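Local structure of F5/8 type C domain protein (Clostridium perfringens, 7JRM) at residues Asn139-Ile152 against His215-Ala227. The protein probably binds carbohydrate through its NPCBM-type module, as part of the multidomain O-glycopeptidase ZmpB, which recognises and hydrolyses mucins. Residues are numbered along the deposited sequence; the frame is centred on the assembly and turned at random.
Sequences NSEGYDIFDTWVGI and HADWADAKFRNLA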
ATOM      1  N   ASN A 139       7.270 -14.733 -35.017  1.00 18.44           N
ATOM      2  CA  ASN A 139       5.924 -14.175 -35.037  1.00 19.50           C
ATOM      3  C   ASN A 139       5.853 -13.033 -34.029  1.00 18.21           C
ATOM      4  O   ASN A 139       6.106 -13.234 -32.837  1.00 16.02           O
ATOM      5  CB  ASN A 139       4.896 -15.258 -34.709  1.00 15.09           C
ATOM      6  CG  ASN A 139       3.459 -14.768 -34.825  1.00 24.34           C
ATOM      7  OD1 ASN A 139       3.079 -13.756 -34.233  1.00 20.45           O
ATOM      8  ND2 ASN A 139       2.650 -15.494 -35.587  1.00 29.89           N
ATOM      9  N   SER A 140       5.515 -11.834 -34.505  1.00 17.42           N
ATOM     10  CA  SER A 140       5.473 -10.644 -33.664  1.00 16.26           C
ATOM     11  C   SER A 140       4.058 -10.105 -33.484  1.00 20.41           C
ATOM     12  O   SER A 140       3.887  -8.952 -33.075  1.00 21.30           O
ATOM     13  CB  SER A 140       6.385  -9.559 -34.238  1.00 19.64           C
ATOM     14  OG  SER A 140       5.989  -9.201 -35.550  1.00 16.24           O
ATOM     15  N   GLU A 141       3.044 -10.915 -33.776  1.00 18.92           N
ATOM     16  CA  GLU A 141       1.665 -10.456 -33.672  1.00 25.44           C
ATOM     17  C   GLU A 141       1.276 -10.255 -32.212  1.00 24.89           C
ATOM     18  O   GLU A 141       1.497 -11.132 -31.371  1.00 22.50           O
ATOM     19  CB  GLU A 141       0.722 -11.457 -34.338  1.00 23.59           C
ATOM     20  CG  GLU A 141       1.028 -11.716 -35.803  1.00 29.17           C
ATOM     21  CD  GLU A 141      -0.028 -12.567 -36.478  1.00 30.93           C
ATOM     22  OE1 GLU A 141      -1.231 -12.288 -36.286  1.00 33.50           O
ATOM     23  OE2 GLU A 141       0.344 -13.516 -37.201  1.00 27.94           O
ATOM     24  N   GLY A 142       0.695  -9.095 -31.914  1.00 23.34           N
ATOM     25  CA  GLY A 142       0.248  -8.779 -30.576  1.00 25.61           C
ATOM     26  C   GLY A 142       1.289  -8.153 -29.675  1.00 22.51           C
ATOM     27  O   GLY A 142       0.963  -7.797 -28.535  1.00 24.08           O
ATOM     28  N   TYR A 143       2.523  -8.001 -30.144  1.00 20.94           N
ATOM     29  CA  TYR A 143       3.598  -7.432 -29.348  1.00 20.03           C
ATOM     30  C   TYR A 143       3.823  -5.972 -29.721  1.00 16.51           C
ATOM     31  O   TYR A 143       3.519  -5.541 -30.837  1.00 22.03           O
ATOM     32  CB  TYR A 143       4.888  -8.232 -29.531  1.00 18.80           C
ATOM     33  CG  TYR A 143       4.795  -9.650 -29.010  1.00 18.45           C
ATOM     34  CD1 TYR A 143       4.575  -9.900 -27.662  1.00 15.92           C
ATOM     35  CD2 TYR A 143       4.922 -10.737 -29.865  1.00 16.82           C
ATOM     36  CE1 TYR A 143       4.488 -11.193 -27.179  1.00 18.68           C
ATOM     37  CE2 TYR A 143       4.836 -12.034 -29.392  1.00 17.01           C
ATOM     38  CZ  TYR A 143       4.619 -12.256 -28.048  1.00 19.99           C
ATOM     39  OH  TYR A 143       4.533 -13.544 -27.572  1.00 23.37           O
ATOM     40  N   ASP A 144       4.360  -5.210 -28.770  1.00 17.92           N
ATOM     41  CA  ASP A 144       4.532  -3.770 -28.915  1.00 19.48           C
ATOM     42  C   ASP A 144       5.981  -3.355 -29.113  1.00 19.26           C
ATOM     43  O   ASP A 144       6.278  -2.555 -30.006  1.00 20.80           O
ATOM     44  CB  ASP A 144       3.956  -3.048 -27.686  1.00 20.83           C
ATOM     45  CG  ASP A 144       2.478  -3.318 -27.488  1.00 22.88           C
ATOM     46  OD1 ASP A 144       1.703  -3.124 -28.449  1.00 20.45           O
ATOM     47  OD2 ASP A 144       2.091  -3.721 -26.371  1.00 19.58           O
ATOM     48  N   ILE A 145       6.898  -3.876 -28.302  1.00 13.78           N
ATOM     49  CA  ILE A 145       8.284  -3.426 -28.282  1.00 17.61           C
ATOM     50  C   ILE A 145       9.201  -4.640 -28.334  1.00 14.75           C
ATOM     51  O   ILE A 145       8.956  -5.645 -27.658  1.00 13.97           O
ATOM     52  CB  ILE A 145       8.577  -2.573 -27.027  1.00 14.82           C
ATOM     53  CG1 ILE A 145       7.929  -1.193 -27.155  1.00 17.53           C
ATOM     54  CG2 ILE A 145      10.076  -2.441 -26.785  1.00 15.79           C
ATOM     55  CD1 ILE A 145       8.530  -0.338 -28.248  1.00 16.37           C
ATOM     56  N   PHE A 146      10.253  -4.550 -29.144  1.00 13.19           N
ATOM     57  CA  PHE A 146      11.326  -5.535 -29.157  1.00 10.84           C
ATOM     58  C   PHE A 146      12.577  -4.917 -28.547  1.00 15.25           C
ATOM     59  O   PHE A 146      13.016  -3.846 -28.976  1.00 13.48           O
ATOM     60  CB  PHE A 146      11.619  -6.027 -30.574  1.00 12.78           C
ATOM     61  CG  PHE A 146      12.854  -6.874 -30.669  1.00 12.90           C
ATOM     62  CD1 PHE A 146      12.894  -8.130 -30.084  1.00 13.78           C
ATOM     63  CD2 PHE A 146      13.980  -6.413 -31.330  1.00 13.08           C
ATOM     64  CE1 PHE A 146      14.032  -8.912 -30.164  1.00 13.65           C
ATOM     65  CE2 PHE A 146      15.120  -7.191 -31.415  1.00 15.43           C
ATOM     66  CZ  PHE A 146      15.146  -8.443 -30.829  1.00 14.40           C
ATOM     67  N   ASP A 147      13.146  -5.597 -27.554  1.00 13.74           N
ATOM     68  CA  ASP A 147      14.294  -5.100 -26.808  1.00 11.68           C
ATOM     69  C   ASP A 147      15.356  -6.188 -26.744  1.00 14.31           C
ATOM     70  O   ASP A 147      15.039  -7.356 -26.501  1.00 11.79           O
ATOM     71  CB  ASP A 147      13.878  -4.673 -25.393  1.00 15.72           C
ATOM     72  CG  ASP A 147      14.956  -3.890 -24.674  1.00 16.79           C
ATOM     73  OD1 ASP A 147      15.978  -3.554 -25.309  1.00 18.62           O
ATOM     74  OD2 ASP A 147      14.775  -3.604 -23.472  1.00 17.04           O
ATOM     75  N   THR A 148      16.613  -5.804 -26.959  1.00 13.92           N
ATOM     76  CA  THR A 148      17.688  -6.785 -26.998  1.00 12.98           C
ATOM     77  C   THR A 148      19.035  -6.099 -26.810  1.00 16.37           C
ATOM     78  O   THR A 148      19.195  -4.915 -27.117  1.00 15.23           O
ATOM     79  CB  THR A 148      17.686  -7.567 -28.319  1.00 12.19           C
ATOM     80  OG1 THR A 148      18.656  -8.620 -28.258  1.00  9.72           O
ATOM     81  CG2 THR A 148      18.022  -6.649 -29.488  1.00 11.47           C
ATOM     82  N   TRP A 149      19.989  -6.863 -26.287  1.00 14.83           N
ATOM     83  CA  TRP A 149      21.402  -6.520 -26.334  1.00 12.44           C
ATOM     84  C   TRP A 149      22.059  -7.306 -27.461  1.00 13.08           C
ATOM     85  O   TRP A 149      21.683  -8.447 -27.743  1.00 11.88           O
ATOM     86  CB  TRP A 149      22.101  -6.838 -25.009  1.00 12.68           C
ATOM     87  CG  TRP A 149      21.711  -5.956 -23.858  1.00 16.75           C
ATOM     88  CD1 TRP A 149      20.897  -6.285 -22.814  1.00 20.42           C
ATOM     89  CD2 TRP A 149      22.138  -4.608 -23.624  1.00 16.95           C
ATOM     90  NE1 TRP A 149      20.782  -5.224 -21.949  1.00 19.61           N
ATOM     91  CE2 TRP A 149      21.535  -4.182 -22.423  1.00 19.99           C
ATOM     92  CE3 TRP A 149      22.966  -3.718 -24.315  1.00 18.16           C
ATOM     93  CZ2 TRP A 149      21.733  -2.906 -21.898  1.00 22.80           C
ATOM     94  CZ3 TRP A 149      23.163  -2.451 -23.791  1.00 21.58           C
ATOM     95  CH2 TRP A 149      22.549  -2.057 -22.595  1.00 20.40           C
ATOM     96  N   VAL A 150      23.042  -6.689 -28.113  1.00 11.19           N
ATOM     97  CA  VAL A 150      23.744  -7.323 -29.222  1.00 12.09           C
ATOM     98  C   VAL A 150      25.242  -7.109 -29.060  1.00 12.06           C
ATOM     99  O   VAL A 150      25.688  -6.143 -28.432  1.00 11.70           O
ATOM    100  CB  VAL A 150      23.268  -6.793 -30.594  1.00 12.66           C
ATOM    101  CG1 VAL A 150      21.827  -7.207 -30.855  1.00 11.33           C
ATOM    102  CG2 VAL A 150      23.423  -5.282 -30.668  1.00 13.38           C
ATOM    103  N   GLY A 151      26.017  -8.019 -29.633  1.00 12.84           N
ATOM    104  CA  GLY A 151      27.459  -7.915 -29.568  1.00 11.95           C
ATOM    105  C   GLY A 151      28.113  -9.212 -29.992  1.00 16.55           C
ATOM    106  O   GLY A 151      27.450 -10.219 -30.258  1.00 14.45           O
ATOM    107  N   ILE A 152      29.440  -9.161 -30.053  1.00 15.47           N
ATOM    108  CA  ILE A 152      30.240 -10.336 -30.374  1.00 17.54           C
ATOM    109  C   ILE A 152      30.379 -11.192 -29.123  1.00 16.91           C
ATOM    110  O   ILE A 152      30.734 -10.689 -28.049  1.00 21.61           O
ATOM    111  CB  ILE A 152      31.615  -9.923 -30.924  1.00 14.07           C
ATOM    112  CG1 ILE A 152      31.464  -9.191 -32.261  1.00 16.39           C
ATOM    113  CG2 ILE A 152      32.522 -11.136 -31.075  1.00 16.94           C
ATOM    114  CD1 ILE A 152      31.295 -10.112 -33.448  1.00 16.74           C
ATOM    115  N   HIS A 215      30.745 -14.999 -34.081  1.00 15.36           N
ATOM    116  CA  HIS A 215      29.825 -15.436 -33.038  1.00 15.08           C
ATOM    117  C   HIS A 215      29.060 -14.225 -32.521  1.00 14.26           C
ATOM    118  O   HIS A 215      29.657 -13.306 -31.951  1.00 14.46           O
ATOM    119  CB  HIS A 215      30.581 -16.122 -31.903  1.00 15.15           C
ATOM    120  CG  HIS A 215      31.234 -17.413 -32.297  1.00 13.58           C
ATOM    121  ND1 HIS A 215      31.577 -18.381 -31.379  1.00 13.75           N
ATOM    122  CD2 HIS A 215      31.609 -17.890 -33.506  1.00 12.90           C
ATOM    123  CE1 HIS A 215      32.133 -19.402 -32.005  1.00 16.40           C
ATOM    124  NE2 HIS A 215      32.165 -19.130 -33.298  1.00 14.47           N
ATOM    125  N   ALA A 216      27.743 -14.217 -32.723  1.00 13.96           N
ATOM    126  CA  ALA A 216      26.907 -13.079 -32.370  1.00 13.34           C
ATOM    127  C   ALA A 216      25.772 -13.524 -31.463  1.00 12.53           C
ATOM    128  O   ALA A 216      25.227 -14.620 -31.626  1.00 17.00           O
ATOM    129  CB  ALA A 216      26.338 -12.400 -33.620  1.00  9.81           C
ATOM    130  N   ASP A 217      25.412 -12.665 -30.511  1.00 13.24           N
ATOM    131  CA  ASP A 217      24.357 -12.950 -29.550  1.00 14.56           C
ATOM    132  C   ASP A 217      23.265 -11.893 -29.625  1.00 13.57           C
ATOM    133  O   ASP A 217      23.550 -10.693 -29.688  1.00 13.26           O
ATOM    134  CB  ASP A 217      24.893 -12.995 -28.115  1.00 14.39           C
ATOM    135  CG  ASP A 217      25.949 -14.053 -27.917  1.00 17.40           C
ATOM    136  OD1 ASP A 217      25.877 -15.106 -28.583  1.00 14.93           O
ATOM    137  OD2 ASP A 217      26.845 -13.830 -27.079  1.00 13.40           O
ATOM    138  N   TRP A 218      22.015 -12.353 -29.615  1.00 12.53           N
ATOM    139  CA  TRP A 218      20.870 -11.500 -29.306  1.00 12.92           C
ATOM    140  C   TRP A 218      20.576 -11.699 -27.821  1.00 14.10           C
ATOM    141  O   TRP A 218      19.725 -12.494 -27.424  1.00 14.06           O
ATOM    142  CB  TRP A 218      19.669 -11.846 -30.183  1.00 10.12           C
ATOM    143  CG  TRP A 218      19.935 -11.732 -31.654  1.00  8.76           C
ATOM    144  CD1 TRP A 218      20.400 -12.711 -32.482  1.00  9.33           C
ATOM    145  CD2 TRP A 218      19.744 -10.572 -32.474  1.00 11.39           C
ATOM    146  NE1 TRP A 218      20.512 -12.234 -33.765  1.00  7.54           N
ATOM    147  CE2 TRP A 218      20.116 -10.922 -33.787  1.00 10.81           C
ATOM    148  CE3 TRP A 218      19.295  -9.271 -32.224  1.00 11.69           C
ATOM    149  CZ2 TRP A 218      20.057 -10.018 -34.846  1.00  9.73           C
ATOM    150  CZ3 TRP A 218      19.235  -8.376 -33.278  1.00 12.28           C
ATOM    151  CH2 TRP A 218      19.613  -8.754 -34.573  1.00 11.69           C
ATOM    152  N   ALA A 219      21.316 -10.968 -26.992  1.00 12.02           N
ATOM    153  CA  ALA A 219      21.285 -11.180 -25.551  1.00 15.13           C
ATOM    154  C   ALA A 219      20.051 -10.535 -24.933  1.00 14.92           C
ATOM    155  O   ALA A 219      19.754  -9.364 -25.195  1.00 14.09           O
ATOM    156  CB  ALA A 219      22.551 -10.624 -24.904  1.00 13.98           C
ATOM    157  N   ASP A 220      19.336 -11.306 -24.109  1.00 15.58           N
ATOM    158  CA  ASP A 220      18.130 -10.844 -23.422  1.00 17.96           C
ATOM    159  C   ASP A 220      17.068 -10.360 -24.405  1.00 15.53           C
ATOM    160  O   ASP A 220      16.240  -9.510 -24.068  1.00 16.71           O
ATOM    161  CB  ASP A 220      18.457  -9.747 -22.402  1.00 17.14           C
ATOM    162  CG  ASP A 220      17.621  -9.854 -21.141  1.00 28.10           C
ATOM    163  OD1 ASP A 220      17.759 -10.863 -20.417  1.00 23.06           O
ATOM    164  OD2 ASP A 220      16.830  -8.925 -20.870  1.00 29.35           O
ATOM    165  N   ALA A 221      17.089 -10.894 -25.626  1.00 14.25           N
ATOM    166  CA  ALA A 221      16.119 -10.506 -26.642  1.00 16.58           C
ATOM    167  C   ALA A 221      14.716 -10.899 -26.202  1.00 17.15           C
ATOM    168  O   ALA A 221      14.451 -12.073 -25.922  1.00 15.02           O
ATOM    169  CB  ALA A 221      16.466 -11.160 -27.978  1.00 15.12           C
ATOM    170  N   LYS A 222      13.819  -9.919 -26.143  1.00 16.64           N
ATOM    171  CA  LYS A 222      12.496 -10.164 -25.589  1.00 15.47           C
ATOM    172  C   LYS A 222      11.502  -9.166 -26.162  1.00 16.11           C
ATOM    173  O   LYS A 222      11.866  -8.049 -26.540  1.00 16.91           O
ATOM    174  CB  LYS A 222      12.513 -10.069 -24.059  1.00 16.27           C
ATOM    175  CG  LYS A 222      12.935  -8.705 -23.531  1.00 19.38           C
ATOM    176  CD  LYS A 222      13.067  -8.710 -22.018  1.00 20.24           C
ATOM    177  CE  LYS A 222      13.735  -7.438 -21.517  1.00 24.37           C
ATOM    178  NZ  LYS A 222      14.104  -7.534 -20.077  1.00 22.90           N
ATOM    179  N   PHE A 223      10.245  -9.591 -26.225  1.00 15.39           N
ATOM    180  CA  PHE A 223       9.148  -8.685 -26.522  1.00 14.84           C
ATOM    181  C   PHE A 223       8.696  -7.993 -25.244  1.00 13.50           C
ATOM    182  O   PHE A 223       8.812  -8.538 -24.144  1.00 15.58           O
ATOM    183  CB  PHE A 223       7.972  -9.438 -27.144  1.00 16.74           C
ATOM    184  CG  PHE A 223       8.202  -9.864 -28.566  1.00 19.46           C
ATOM    185  CD1 PHE A 223       8.396  -8.923 -29.564  1.00 13.20           C
ATOM    186  CD2 PHE A 223       8.214 -11.207 -28.908  1.00 15.72           C
ATOM    187  CE1 PHE A 223       8.603  -9.312 -30.875  1.00 17.35           C
ATOM    188  CE2 PHE A 223       8.420 -11.603 -30.217  1.00 14.95           C
ATOM    189  CZ  PHE A 223       8.615 -10.654 -31.202  1.00 13.77           C
ATOM    190  N   ARG A 224       8.184  -6.774 -25.395  1.00 17.23           N
ATOM    191  CA  ARG A 224       7.671  -6.007 -24.267  1.00 16.61           C
ATOM    192  C   ARG A 224       6.341  -5.386 -24.661  1.00 19.73           C
ATOM    193  O   ARG A 224       6.244  -4.735 -25.705  1.00 17.87           O
ATOM    194  CB  ARG A 224       8.660  -4.921 -23.829  1.00 19.78           C
ATOM    195  CG  ARG A 224      10.037  -5.444 -23.452  1.00 16.79           C
ATOM    196  CD  ARG A 224      11.011  -4.304 -23.204  1.00 16.47           C
ATOM    197  NE  ARG A 224      10.676  -3.547 -22.002  1.00 18.18           N
ATOM    198  CZ  ARG A 224      11.533  -3.290 -21.020  1.00 19.29           C
ATOM    199  NH1 ARG A 224      11.144  -2.593 -19.962  1.00 17.39           N
ATOM    200  NH2 ARG A 224      12.782  -3.732 -21.094  1.00 15.35           N
ATOM    201  N   ASN A 225       5.324  -5.587 -23.829  1.00 18.90           N
ATOM    202  CA  ASN A 225       3.976  -5.124 -24.116  1.00 20.56           C
ATOM    203  C   ASN A 225       3.569  -4.016 -23.154  1.00 19.52           C
ATOM    204  O   ASN A 225       3.985  -3.992 -21.992  1.00 18.23           O
ATOM    205  CB  ASN A 225       2.969  -6.273 -24.026  1.00 21.06           C
ATOM    206  CG  ASN A 225       2.892  -7.080 -25.305  1.00 23.17           C
ATOM    207  OD1 ASN A 225       3.731  -6.931 -26.193  1.00 24.22           O
ATOM    208  ND2 ASN A 225       1.885  -7.938 -25.406  1.00 28.64           N
ATOM    209  N   LEU A 226       2.749  -3.097 -23.656  1.00 17.85           N
ATOM    210  CA  LEU A 226       2.178  -2.066 -22.804  1.00 20.25           C
ATOM    211  C   LEU A 226       1.281  -2.701 -21.747  1.00 23.13           C
ATOM    212  O   LEU A 226       0.687  -3.762 -21.961  1.00 15.81           O
ATOM    213  CB  LEU A 226       1.383  -1.060 -23.638  1.00 20.22           C
ATOM    214  CG  LEU A 226       2.126  -0.411 -24.808  1.00 20.95           C
ATOM    215  CD1 LEU A 226       1.243   0.610 -25.511  1.00 25.09           C
ATOM    216  CD2 LEU A 226       3.417   0.233 -24.329  1.00 21.51           C
ATOM    217  N   ALA A 227       1.190  -2.041 -20.596  1.00 21.57           N
ATOM    218  CA  ALA A 227       0.432  -2.590 -19.481  1.00 20.11           C
ATOM    219  C   ALA A 227      -1.043  -2.720 -19.838  1.00 22.49           C
ATOM    220  O   ALA A 227      -1.610  -1.877 -20.540  1.00 21.05           O
ATOM    221  CB  ALA A 227       0.598  -1.711 -18.242  1.00 23.51           C
TER
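The rings of Y143 and F223 lie face against face, planes within 1° of parallel and centroids 4.0 Å apart, and show how a loop can be clamped onto the strand next to the one it leads into. The stack is offset: CD2 of Y143 sits over the centre of the F223 ring, while CD2 of F223 falls toward the rim of the tyrosine. Both rings swing beside their own backbone N (chi1 -65° for Y143), and S140 CB closes on F223 CZ at 3.9 Å. Further along this face the packing is apolar and buried: F146 reaches A221 CB with CE1, and V150 CG1 lies alongside W218, 3.5 Å from its CE3. F146, V150 and W218 face strands 163-170 and 199-205, so this is the interior of the two-sheet beta sandwich of the NPCBM module, with 145-152 pairing antiparallel between 215-224 and 188-193. A beta bulge, where W218 to A221 make a type II turn, shifts the register by one between D147-K222 and W149-A219. T148 OG1 and A219 N approach W149 O from opposite faces of its carbonyl plane. The reverse face is more polar; D147 and R224 are buried there, K222 and W149 partly exposed. R224 NH2 forms a salt bridge with D147 OD2 (3.1 Å), its hydrogen bond bent and weak; D147 also pairs with R189, R224 NE bonds T80, and K222 bridges to D220 and E83. At the partly exposed end, D144 OD2 takes the L226 amide at 2.9 Å, and N225 OD1 accepts from D144 N at 3.2 Å, the donor 38° above its carbonyl plane.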